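Local coordinates for UPF0255 protein frsA (Vibrio vulnificus, PDB 3MVE) that probably hydrolyses carboxylic esters to an alcohol and a carboxylate, as a serine esterase of the FrsA family with an alpha/beta-hydrolase core, at residues N97-W102 / S133-P138; K165-Q170 / T187-P192; P194-S199 / H220-L225. All coordinates share one frame; numbering follows the deposited sequence.

Interaction 1. Residues N97-W102 / S133-P138. With EDO (1,2-ethanediol), chain K.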
loop_
_atom_site.group_PDB
_atom_site.type_symbol
_atom_site.label_atom_id
_atom_site.label_comp_id
_atom_site.label_asym_id
_atom_site.label_seq_id
_atom_site.Cartn_x
_atom_site.Cartn_y
_atom_site.Cartn_z
ATOM N N ASN A 97 7.198 -1.779 -18.208
ATOM C CA ASN A 97 7.546 -0.934 -17.063
ATOM C C ASN A 97 8.157 -1.815 -15.963
ATOM O O ASN A 97 7.668 -2.914 -15.686
ATOM C CB ASN A 97 6.305 -0.206 -16.540
ATOM C CG ASN A 97 6.590 0.604 -15.277
ATOM O OD1 ASN A 97 7.013 1.765 -15.336
ATOM N ND2 ASN A 97 6.385 -0.020 -14.136
ATOM N N TRP A 98 9.226 -1.328 -15.339
ATOM C CA TRP A 98 9.926 -2.073 -14.294
ATOM C C TRP A 98 9.036 -2.515 -13.127
ATOM O O TRP A 98 8.990 -3.709 -12.786
ATOM C CB TRP A 98 11.097 -1.235 -13.763
ATOM C CG TRP A 98 11.871 -1.896 -12.647
ATOM C CD1 TRP A 98 11.526 -1.948 -11.325
ATOM C CD2 TRP A 98 13.114 -2.615 -12.767
ATOM N NE1 TRP A 98 12.479 -2.653 -10.610
ATOM C CE2 TRP A 98 13.460 -3.077 -11.471
ATOM C CE3 TRP A 98 13.961 -2.920 -13.842
ATOM C CZ2 TRP A 98 14.625 -3.830 -11.219
ATOM C CZ3 TRP A 98 15.129 -3.676 -13.595
ATOM C CH2 TRP A 98 15.443 -4.121 -12.290
ATOM N N ALA A 99 8.341 -1.568 -12.502
ATOM C CA ALA A 99 7.480 -1.912 -11.373
ATOM C C ALA A 99 6.384 -2.865 -11.834
ATOM O O ALA A 99 6.062 -3.839 -11.162
ATOM C CB ALA A 99 6.868 -0.643 -10.761
ATOM N N TYR A 100 5.832 -2.588 -13.005
ATOM C CA TYR A 100 4.771 -3.409 -13.576
ATOM C C TYR A 100 5.181 -4.875 -13.770
ATOM O O TYR A 100 4.480 -5.799 -13.336
ATOM C CB TYR A 100 4.361 -2.791 -14.913
ATOM C CG TYR A 100 3.330 -3.561 -15.690
ATOM C CD1 TYR A 100 1.975 -3.242 -15.602
ATOM C CD2 TYR A 100 3.709 -4.616 -16.510
ATOM C CE1 TYR A 100 1.018 -3.968 -16.321
ATOM C CE2 TYR A 100 2.771 -5.346 -17.231
ATOM C CZ TYR A 100 1.429 -5.020 -17.133
ATOM O OH TYR A 100 0.522 -5.767 -17.847
ATOM N N GLU A 101 6.321 -5.089 -14.416
ATOM C CA GLU A 101 6.792 -6.439 -14.703
ATOM C C GLU A 101 7.153 -7.248 -13.459
ATOM O O GLU A 101 6.823 -8.428 -13.364
ATOM C CB GLU A 101 7.985 -6.384 -15.669
ATOM C CG GLU A 101 7.647 -5.921 -17.112
ATOM C CD GLU A 101 6.560 -6.778 -17.789
ATOM O OE1 GLU A 101 6.302 -7.913 -17.329
ATOM O OE2 GLU A 101 5.964 -6.321 -18.787
ATOM N N TRP A 102 7.833 -6.620 -12.500
ATOM C CA TRP A 102 8.187 -7.312 -11.272
ATOM C C TRP A 102 6.929 -7.585 -10.434
ATOM O O TRP A 102 6.818 -8.634 -9.799
ATOM C CB TRP A 102 9.204 -6.489 -10.463
ATOM C CG TRP A 102 10.594 -6.650 -10.967
ATOM C CD1 TRP A 102 11.306 -5.767 -11.721
ATOM C CD2 TRP A 102 11.417 -7.810 -10.818
ATOM N NE1 TRP A 102 12.531 -6.309 -12.060
ATOM C CE2 TRP A 102 12.623 -7.563 -11.517
ATOM C CE3 TRP A 102 11.252 -9.038 -10.162
ATOM C CZ2 TRP A 102 13.663 -8.501 -11.579
ATOM C CZ3 TRP A 102 12.287 -9.976 -10.224
ATOM C CH2 TRP A 102 13.477 -9.697 -10.931
ATOM N N SER A 133 9.049 -5.854 -3.675
ATOM C CA SER A 133 10.087 -4.952 -3.187
ATOM C C SER A 133 10.986 -4.541 -4.346
ATOM O O SER A 133 11.293 -3.360 -4.515
ATOM C CB SER A 133 10.918 -5.638 -2.096
ATOM O OG SER A 133 11.909 -4.761 -1.599
ATOM N N ILE A 134 11.403 -5.527 -5.146
ATOM C CA ILE A 134 12.255 -5.266 -6.305
ATOM C C ILE A 134 11.562 -4.295 -7.267
ATOM O O ILE A 134 12.206 -3.436 -7.864
ATOM C CB ILE A 134 12.598 -6.587 -7.032
ATOM C CG1 ILE A 134 13.555 -7.409 -6.156
ATOM C CG2 ILE A 134 13.224 -6.294 -8.389
ATOM C CD1 ILE A 134 13.761 -8.811 -6.649
ATOM N N ALA A 135 10.244 -4.436 -7.387
ATOM C CA ALA A 135 9.417 -3.582 -8.223
ATOM C C ALA A 135 9.606 -2.104 -7.865
ATOM O O ALA A 135 9.603 -1.236 -8.746
ATOM C CB ALA A 135 7.928 -3.960 -8.053
ATOM N N GLY A 136 9.754 -1.822 -6.572
ATOM C CA GLY A 136 9.934 -0.443 -6.138
ATOM C C GLY A 136 11.365 0.065 -6.149
ATOM O O GLY A 136 11.592 1.269 -6.058
ATOM N N TYR A 137 12.327 -0.845 -6.266
ATOM C CA TYR A 137 13.749 -0.484 -6.275
ATOM C C TYR A 137 14.024 0.635 -7.279
ATOM O O TYR A 137 13.507 0.596 -8.399
ATOM C CB TYR A 137 14.603 -1.717 -6.625
ATOM C CG TYR A 137 16.097 -1.476 -6.525
ATOM C CD1 TYR A 137 16.762 -1.630 -5.316
ATOM C CD2 TYR A 137 16.836 -1.059 -7.638
ATOM C CE1 TYR A 137 18.129 -1.380 -5.209
ATOM C CE2 TYR A 137 18.203 -0.799 -7.542
ATOM C CZ TYR A 137 18.843 -0.965 -6.321
ATOM O OH TYR A 137 20.199 -0.742 -6.207
ATOM N N PRO A 138 14.850 1.639 -6.906
ATOM C CA PRO A 138 15.562 1.833 -5.633
ATOM C C PRO A 138 14.784 2.516 -4.501
ATOM O O PRO A 138 15.381 3.034 -3.549
ATOM C CB PRO A 138 16.790 2.641 -6.050
ATOM C CG PRO A 138 16.223 3.555 -7.076
ATOM C CD PRO A 138 15.310 2.626 -7.903
HETATM C C1 EDO K . 8.072 2.441 -12.573
HETATM O O1 EDO K . 9.145 1.503 -12.534
HETATM C C2 EDO K . 8.486 3.693 -13.345
HETATM O O2 EDO K . 7.758 4.820 -12.863
#
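W98 and W102, one helical turn apart at the start of helix 98-113, meet the C-terminal end of helix 118-136 in a buried helix-helix contact whose closest backbone pair is A99 with A135, CA atoms 4.1 Å apart. The two indoles use different parts of themselves, and W102 NE1 lies over one face of the W98 ring near its rim. W102 offers a face: I134 CG2 stands over the five-membered ring, 3.4 Å from its centroid and 14° off the normal, a CH-pi contact. W98, with CG anti to the backbone N (chi1 178°), instead brings its pyrrole edge to the carbonyls of I134 and A135, and NE1 donates to I134 O at 2.9 Å, nearly straight at 169° and almost in the indole plane. Two alanines meet where the backbones come closest, A99 CB 4.4 Å from A135 CB, and A135 CB also packs on W102 CB. R50 adds a cation-pi partner to W98, and W59 meets the ring of W102. An ethanediol, probably from the crystallisation liquor, hydrogen-bonds through O1 to A99 N. The carbonyl of I134 is gripped twice, by W98 NE1 from above its plane and by Y137 N, 3.0 Å from I134 O, from below.

Interaction 2. Residues K165-Q170 / T187-P192; sequences KYIIKQ and TNTDKP
The phenol ring of Y166 meets T187 obliquely, neither squarely over a face nor in the ring plane: CD1 lies 3.9 Å from T187 CA, and CE1 is 4.1 Å from T187 CG2. R214 of helix 210-217 also touches the Y166 side chain. This surface contact joins the beginning of strand 167-174, outermost in the sheet within the chain, to the loop that leaves its antiparallel neighbour, strand 179-186, just where the pairing gives out; I167 still bonds through its backbone to L186, but no direct hydrogen bond links the two segments. Beyond the tyrosine, I167 supplies the closest approach. Its chi2 of 77° folds CD1 toward the loop, to 3.5 Å from N188 CA. Farther along the strand, the aliphatic part of K169 passes T189, with CE 4.1 Å from T189 CG2. The loop has its own internal restraint, an Asx turn in which D190 N donates to N188 OD1 at 2.7 Å. T187 turns its hydroxyl elsewhere, to D221, and presents its methyl to the tyrosine. Polar linkage between the two segments passes through one water, which donates to K165 O and to T187 O, each 2.7 Å from the water oxygen. The chemistry implies that apolar carbon contacts and a water bridge between two acceptor carbonyls, which could not bond to each other directly, continue the association past the last strand pairing.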
loop_
_atom_site.group_PDB
_atom_site.type_symbol
_atom_site.label_atom_id
_atom_site.label_comp_id
_atom_site.label_asym_id
_atom_site.label_seq_id
_atom_site.Cartn_x
_atom_site.Cartn_y
_atom_site.Cartn_z
ATOM N N LYS A 165 6.718 -21.715 9.975
ATOM C CA LYS A 165 6.841 -22.406 11.258
ATOM C C LYS A 165 7.800 -21.561 12.096
ATOM O O LYS A 165 7.846 -21.679 13.315
ATOM C CB LYS A 165 7.401 -23.819 11.066
ATOM C CG LYS A 165 6.466 -24.732 10.287
ATOM C CD LYS A 165 7.083 -26.099 10.018
ATOM C CE LYS A 165 6.147 -26.950 9.146
ATOM N NZ LYS A 165 6.723 -28.286 8.808
ATOM N N TYR A 166 8.557 -20.700 11.419
ATOM C CA TYR A 166 9.490 -19.788 12.074
ATOM C C TYR A 166 8.658 -18.625 12.603
ATOM O O TYR A 166 7.597 -18.316 12.047
ATOM C CB TYR A 166 10.522 -19.269 11.070
ATOM C CG TYR A 166 11.448 -20.345 10.567
ATOM C CD1 TYR A 166 12.662 -20.600 11.203
ATOM C CD2 TYR A 166 11.083 -21.158 9.491
ATOM C CE1 TYR A 166 13.490 -21.635 10.781
ATOM C CE2 TYR A 166 11.895 -22.194 9.063
ATOM C CZ TYR A 166 13.096 -22.427 9.707
ATOM O OH TYR A 166 13.918 -23.422 9.264
ATOM N N ILE A 167 9.129 -17.991 13.675
ATOM C CA ILE A 167 8.419 -16.868 14.269
ATOM C C ILE A 167 8.989 -15.526 13.819
ATOM O O ILE A 167 10.213 -15.308 13.836
ATOM C CB ILE A 167 8.467 -16.896 15.826
ATOM C CG1 ILE A 167 7.869 -18.193 16.372
ATOM C CG2 ILE A 167 7.641 -15.742 16.384
ATOM C CD1 ILE A 167 8.755 -19.394 16.258
ATOM N N ILE A 168 8.095 -14.630 13.418
ATOM C CA ILE A 168 8.491 -13.298 12.987
ATOM C C ILE A 168 7.610 -12.301 13.701
ATOM O O ILE A 168 6.394 -12.263 13.490
ATOM C CB ILE A 168 8.320 -13.088 11.472
ATOM C CG1 ILE A 168 9.239 -14.038 10.698
ATOM C CG2 ILE A 168 8.645 -11.644 11.123
ATOM C CD1 ILE A 168 9.350 -13.718 9.197
ATOM N N LYS A 169 8.225 -11.489 14.550
ATOM C CA LYS A 169 7.482 -10.496 15.315
ATOM C C LYS A 169 7.780 -9.092 14.835
ATOM O O LYS A 169 8.934 -8.703 14.692
ATOM C CB LYS A 169 7.832 -10.618 16.794
ATOM C CG LYS A 169 7.457 -11.968 17.403
ATOM C CD LYS A 169 7.894 -12.069 18.860
ATOM C CE LYS A 169 7.630 -13.470 19.415
ATOM N NZ LYS A 169 6.171 -13.762 19.491
ATOM N N GLN A 170 6.736 -8.328 14.570
ATOM C CA GLN A 170 6.929 -6.966 14.127
ATOM C C GLN A 170 6.924 -6.137 15.394
ATOM O O GLN A 170 5.924 -6.095 16.103
ATOM C CB GLN A 170 5.799 -6.526 13.210
ATOM C CG GLN A 170 6.152 -5.306 12.391
ATOM C CD GLN A 170 4.997 -4.836 11.526
ATOM O OE1 GLN A 170 3.990 -4.352 12.038
ATOM N NE2 GLN A 170 5.137 -4.982 10.206
ATOM N N THR A 187 13.827 -18.786 15.337
ATOM C CA THR A 187 13.595 -20.179 14.995
ATOM C C THR A 187 12.520 -20.700 15.946
ATOM O O THR A 187 11.749 -21.599 15.600
ATOM C CB THR A 187 14.878 -21.013 15.142
ATOM O OG1 THR A 187 15.509 -20.718 16.399
ATOM C CG2 THR A 187 15.837 -20.691 14.001
ATOM N N ASN A 188 12.479 -20.117 17.144
ATOM C CA ASN A 188 11.497 -20.477 18.168
ATOM C C ASN A 188 11.646 -19.541 19.355
ATOM O O ASN A 188 12.569 -18.729 19.396
ATOM C CB ASN A 188 11.684 -21.929 18.640
ATOM C CG ASN A 188 12.979 -22.137 19.401
ATOM O OD1 ASN A 188 13.195 -21.560 20.470
ATOM N ND2 ASN A 188 13.850 -22.964 18.847
ATOM N N THR A 189 10.727 -19.636 20.307
ATOM C CA THR A 189 10.789 -18.798 21.493
ATOM C C THR A 189 10.902 -19.690 22.725
ATOM O O THR A 189 10.366 -19.374 23.789
ATOM C CB THR A 189 9.529 -17.925 21.633
ATOM O OG1 THR A 189 8.381 -18.768 21.769
ATOM C CG2 THR A 189 9.357 -17.030 20.415
ATOM N N ASP A 190 11.608 -20.804 22.584
ATOM C CA ASP A 190 11.756 -21.729 23.700
ATOM C C ASP A 190 12.793 -21.258 24.714
ATOM O O ASP A 190 12.741 -21.635 25.884
ATOM C CB ASP A 190 12.100 -23.126 23.177
ATOM C CG ASP A 190 11.036 -23.665 22.227
ATOM O OD1 ASP A 190 9.832 -23.464 22.500
ATOM O OD2 ASP A 190 11.396 -24.293 21.210
ATOM N N LYS A 191 13.730 -20.433 24.263
ATOM C CA LYS A 191 14.759 -19.892 25.136
ATOM C C LYS A 191 15.290 -18.621 24.503
ATOM O O LYS A 191 15.107 -18.406 23.313
ATOM C CB LYS A 191 15.905 -20.885 25.302
ATOM C CG LYS A 191 16.598 -21.257 24.006
ATOM C CD LYS A 191 17.978 -21.828 24.281
ATOM C CE LYS A 191 18.362 -22.854 23.226
ATOM N NZ LYS A 191 17.425 -24.019 23.262
ATOM N N PRO A 192 15.946 -17.755 25.291
ATOM C CA PRO A 192 16.467 -16.525 24.691
ATOM C C PRO A 192 17.526 -16.895 23.655
ATOM O O PRO A 192 18.374 -17.758 23.912
ATOM C CB PRO A 192 17.066 -15.776 25.889
ATOM C CG PRO A 192 16.263 -16.271 27.053
ATOM C CD PRO A 192 16.157 -17.755 26.751
HETATM O O HOH W 1 9.178 -22.456 15.580
#

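Interaction 3. Residues P194-S199 / H220-L225; sequences PVVIVS and HDIAML
V196 bonds to the neighbouring strand through both its N and its O, in the parallel ladder that joins strands 193-199 and 223-227: its N donates to A223 O at 2.7 Å, and its O accepts from L225 N at 2.8 Å. The ladder extends both ways, with A223 N bonding to P194 O and V198 N to L225 O (2.9 Å). N-H...O angles of 154° to 167° show well-aligned bonds, and the pairs V195 with A223, V196 with M224 and I197 with L225 set the register. The N-to-C directions of the short segments differ by 29°, consistent with a twisted parallel sheet.

Packing is close on both faces of this ladder. On the face bearing V196 and M224, V196 CG2 meets I222 CG2 at 3.6 Å, and V198 CG2 comes equally near M224 CG. M224 runs straight out from the strand as far as SD, which leaves CG beside V198 CG2 and sends the sulfur on toward L212, F213 and L217 of helix 210-217. On the other face, V195 CG2 sits between A223 CB and L225 CB, 4.1 and 4.0 Å away, a slightly wider fit. The looser end is at D221, which is partly exposed: across the contact, its O is 3.8 Å from P194 CD, while its carboxylate turns from strand 193-199 toward the loop after strand 179-186. D221 has positive phi and is the C-prime residue of the Schellman motif that ends helix 210-217.

These strands and that helix form a beta-alpha-beta unit of the alpha/beta-hydrolase sheet. Helix 210-217 packs on I222 and M224, helix 246-254 lies against I197 and L225 on the other face, and strand 266-271 continues the parallel sheet beside strand 193-199.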
loop_
_atom_site.group_PDB
_atom_site.type_symbol
_atom_site.label_atom_id
_atom_site.label_comp_id
_atom_site.label_asym_id
_atom_site.label_seq_id
_atom_site.Cartn_x
_atom_site.Cartn_y
_atom_site.Cartn_z
ATOM N N PRO A 194 20.621 -15.759 20.663
ATOM C CA PRO A 194 21.607 -14.727 20.324
ATOM C C PRO A 194 20.902 -13.998 19.176
ATOM O O PRO A 194 20.105 -14.609 18.460
ATOM C CB PRO A 194 22.799 -15.532 19.818
ATOM C CG PRO A 194 22.659 -16.843 20.542
ATOM C CD PRO A 194 21.186 -17.111 20.497
ATOM N N VAL A 195 21.182 -12.720 18.980
ATOM C CA VAL A 195 20.500 -11.991 17.925
ATOM C C VAL A 195 21.438 -11.086 17.133
ATOM O O VAL A 195 22.421 -10.557 17.662
ATOM C CB VAL A 195 19.367 -11.129 18.522
ATOM C CG1 VAL A 195 19.950 -10.177 19.564
ATOM C CG2 VAL A 195 18.650 -10.347 17.416
ATOM N N VAL A 196 21.110 -10.909 15.858
ATOM C CA VAL A 196 21.892 -10.067 14.971
ATOM C C VAL A 196 21.023 -8.914 14.485
ATOM O O VAL A 196 19.916 -9.121 13.997
ATOM C CB VAL A 196 22.416 -10.887 13.763
ATOM C CG1 VAL A 196 22.998 -9.967 12.719
ATOM C CG2 VAL A 196 23.493 -11.865 14.235
ATOM N N ILE A 197 21.508 -7.691 14.649
ATOM C CA ILE A 197 20.758 -6.538 14.186
ATOM C C ILE A 197 21.255 -6.292 12.771
ATOM O O ILE A 197 22.456 -6.278 12.524
ATOM C CB ILE A 197 21.002 -5.305 15.068
ATOM C CG1 ILE A 197 20.675 -5.654 16.523
ATOM C CG2 ILE A 197 20.135 -4.147 14.592
ATOM C CD1 ILE A 197 20.665 -4.458 17.441
ATOM N N VAL A 198 20.327 -6.112 11.841
ATOM C CA VAL A 198 20.704 -5.921 10.451
ATOM C C VAL A 198 20.226 -4.620 9.848
ATOM O O VAL A 198 19.174 -4.090 10.211
ATOM C CB VAL A 198 20.169 -7.074 9.587
ATOM C CG1 VAL A 198 20.720 -6.963 8.165
ATOM C CG2 VAL A 198 20.535 -8.407 10.221
ATOM N N SER A 199 21.027 -4.110 8.924
ATOM C CA SER A 199 20.725 -2.891 8.210
ATOM C C SER A 199 21.171 -3.093 6.768
ATOM O O SER A 199 22.355 -3.324 6.501
ATOM C CB SER A 199 21.478 -1.712 8.822
ATOM O OG SER A 199 21.343 -0.554 8.014
ATOM N N HIS A 220 21.888 -22.010 13.291
ATOM C CA HIS A 220 22.449 -21.964 14.645
ATOM C C HIS A 220 21.504 -21.277 15.618
ATOM O O HIS A 220 21.928 -20.845 16.687
ATOM C CB HIS A 220 23.767 -21.194 14.626
ATOM C CG HIS A 220 24.448 -21.221 13.296
ATOM N ND1 HIS A 220 25.087 -22.345 12.813
ATOM C CD2 HIS A 220 24.499 -20.299 12.304
ATOM C CE1 HIS A 220 25.497 -22.115 11.578
ATOM N NE2 HIS A 220 25.153 -20.883 11.245
ATOM N N ASP A 221 20.235 -21.158 15.245
ATOM C CA ASP A 221 19.250 -20.498 16.099
ATOM C C ASP A 221 19.638 -19.062 16.434
ATOM O O ASP A 221 19.334 -18.567 17.518
ATOM C CB ASP A 221 19.053 -21.280 17.402
ATOM C CG ASP A 221 18.447 -22.649 17.173
ATOM O OD1 ASP A 221 17.355 -22.724 16.574
ATOM O OD2 ASP A 221 19.058 -23.656 17.589
ATOM N N ILE A 222 20.342 -18.395 15.528
ATOM C CA ILE A 222 20.698 -17.002 15.766
ATOM C C ILE A 222 19.506 -16.206 15.240
ATOM O O ILE A 222 19.076 -16.425 14.117
ATOM C CB ILE A 222 21.965 -16.591 14.996
ATOM C CG1 ILE A 222 23.190 -17.285 15.602
ATOM C CG2 ILE A 222 22.127 -15.080 15.030
ATOM C CD1 ILE A 222 24.496 -16.970 14.874
ATOM N N ALA A 223 18.956 -15.314 16.060
ATOM C CA ALA A 223 17.814 -14.505 15.651
ATOM C C ALA A 223 18.240 -13.294 14.809
ATOM O O ALA A 223 19.358 -12.799 14.939
ATOM C CB ALA A 223 17.039 -14.044 16.887
ATOM N N MET A 224 17.351 -12.820 13.942
ATOM C CA MET A 224 17.660 -11.671 13.104
ATOM C C MET A 224 16.646 -10.567 13.370
ATOM O O MET A 224 15.436 -10.803 13.365
ATOM C CB MET A 224 17.629 -12.061 11.618
ATOM C CG MET A 224 17.981 -10.936 10.647
ATOM S SD MET A 224 17.899 -11.455 8.866
ATOM C CE MET A 224 16.143 -11.325 8.508
ATOM N N LEU A 225 17.152 -9.366 13.609
ATOM C CA LEU A 225 16.304 -8.219 13.874
ATOM C C LEU A 225 16.617 -7.151 12.838
ATOM O O LEU A 225 17.655 -6.491 12.910
ATOM C CB LEU A 225 16.576 -7.685 15.283
ATOM C CG LEU A 225 15.757 -6.494 15.795
ATOM C CD1 LEU A 225 14.267 -6.740 15.589
ATOM C CD2 LEU A 225 16.051 -6.317 17.283
#

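In the fold
Along the chain the three contacts follow one another, each closing before the next opens. Interaction 1 joins helices 98-113 and 118-136 in the helical region ahead of the sheet; its centre is about 31 Å from that of interaction 2 and about 28 Å from that of interaction 3, with no touch. Interactions 2 and 3, about 11 Å apart between centres, reach the same eight-stranded mixed sheet, the first at strand 167-174, outermost within the chain, the second between parallel strands 193-199 and 223-227. A probable hydrogen bond from T187 to D221 links them. Interaction 1 is not isolated from the core, since S133 and Y137 bond to D208 and D203 in the loop after strand 193-199.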